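Local coordinates for putative metal binding protein (Coccidioides immitis, PDB 3CVG), which is probably a periplasmic-type solute-binding protein of the PBP superfamily with a putative metal-binding role, at residues G263-K266 / V267-G270. Residues are numbered along the deposited sequence; the frame is centred on the assembly and turned at random.
Sequences GGQK and VIEG
The carboxamide of Q265 has the CD1 methyl of I268 above its plane at the nitrogen end, displaced outward past NE2, with NE2 and CD1 3.6 Å apart. Its polar atoms are occupied elsewhere: OE1 accepts a bond from A282 N, while NE2 donates to the backbone oxygens of A102 and L258, partners that hold the flat group in a fixed orientation. The pair lies on helix 264-269, a short helix of this PBP-superfamily protein, and illustrates how i to i+3 side chains run side by side while i to i+4 backbone bonds build the helix beneath them. With G263 at the N-cap position, the i to i+4 series runs from V267 N to G263 O (3.2 Å) and continues with I268 N to G264 O (3.0 Å). In the next bond, E269 N donates to Q265 O at 3.0 Å; the last, G270 N to K266 O at 3.3 Å, is bent to 129° and weak. Two faces of the helix serve different neighbours. Q265 and I268 turn to strand 276-281, touching P281 and Y279, whereas V267 packs on E37, L38 and A41 of helix 34-47. V267 CG2, anti to its own carbonyl carbon, comes alongside G263 O at 3.6 Å, and the same oxygen accepts the V267 N-H. I268 repeats the pattern one residue on: chi1 of -68° sets CG1 beside its backbone N, where CG1 lies 3.3 Å from G264 O.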
# COMPACT_ATOMS: atom_id res chain seq x y z
N GLY A 263 -20.17 -9.45 2.72
CA GLY A 263 -19.35 -9.13 3.87
C GLY A 263 -18.21 -8.16 3.62
O GLY A 263 -18.42 -6.95 3.57
N GLY A 264 -17.01 -8.71 3.46
CA GLY A 264 -15.83 -7.90 3.24
C GLY A 264 -15.94 -6.76 2.25
O GLY A 264 -15.58 -5.63 2.57
N GLN A 265 -16.43 -7.05 1.05
CA GLN A 265 -16.55 -6.02 0.01
C GLN A 265 -17.49 -4.88 0.38
O GLN A 265 -17.26 -3.74 -0.02
CB GLN A 265 -17.00 -6.66 -1.30
CG GLN A 265 -16.01 -7.70 -1.81
CD GLN A 265 -14.61 -7.12 -1.99
OE1 GLN A 265 -14.36 -6.37 -2.93
NE2 GLN A 265 -13.71 -7.46 -1.07
N LYS A 266 -18.53 -5.18 1.15
CA LYS A 266 -19.47 -4.14 1.57
C LYS A 266 -18.79 -3.20 2.57
O LYS A 266 -18.99 -1.98 2.50
CB LYS A 266 -20.71 -4.77 2.20
CG LYS A 266 -21.74 -3.75 2.67
CD LYS A 266 -23.03 -4.43 3.12
CE LYS A 266 -24.09 -3.39 3.49
NZ LYS A 266 -25.43 -4.02 3.71
N VAL A 267 -18.01 -3.76 3.49
CA VAL A 267 -17.31 -2.98 4.50
C VAL A 267 -16.22 -2.11 3.87
O VAL A 267 -15.99 -0.98 4.32
CB VAL A 267 -16.65 -3.89 5.56
CG1 VAL A 267 -15.86 -3.05 6.56
CG2 VAL A 267 -17.72 -4.70 6.28
N ILE A 268 -15.56 -2.63 2.85
CA ILE A 268 -14.51 -1.88 2.16
C ILE A 268 -15.12 -0.74 1.36
O ILE A 268 -14.63 0.39 1.40
CB ILE A 268 -13.73 -2.79 1.18
CG1 ILE A 268 -12.92 -3.81 1.97
CG2 ILE A 268 -12.83 -1.95 0.29
CD1 ILE A 268 -12.32 -4.90 1.11
N GLU A 269 -16.19 -1.04 0.63
CA GLU A 269 -16.87 -0.04 -0.18
C GLU A 269 -17.35 1.14 0.67
O GLU A 269 -17.50 2.25 0.17
CB GLU A 269 -18.05 -0.69 -0.91
CG GLU A 269 -18.62 0.13 -2.05
CD GLU A 269 -19.18 -0.75 -3.16
OE1 GLU A 269 -20.06 -1.59 -2.87
OE2 GLU A 269 -18.72 -0.61 -4.32
N GLY A 270 -17.56 0.90 1.96
CA GLY A 270 -18.03 1.96 2.84
C GLY A 270 -17.00 2.51 3.81
O GLY A 270 -17.32 3.40 4.60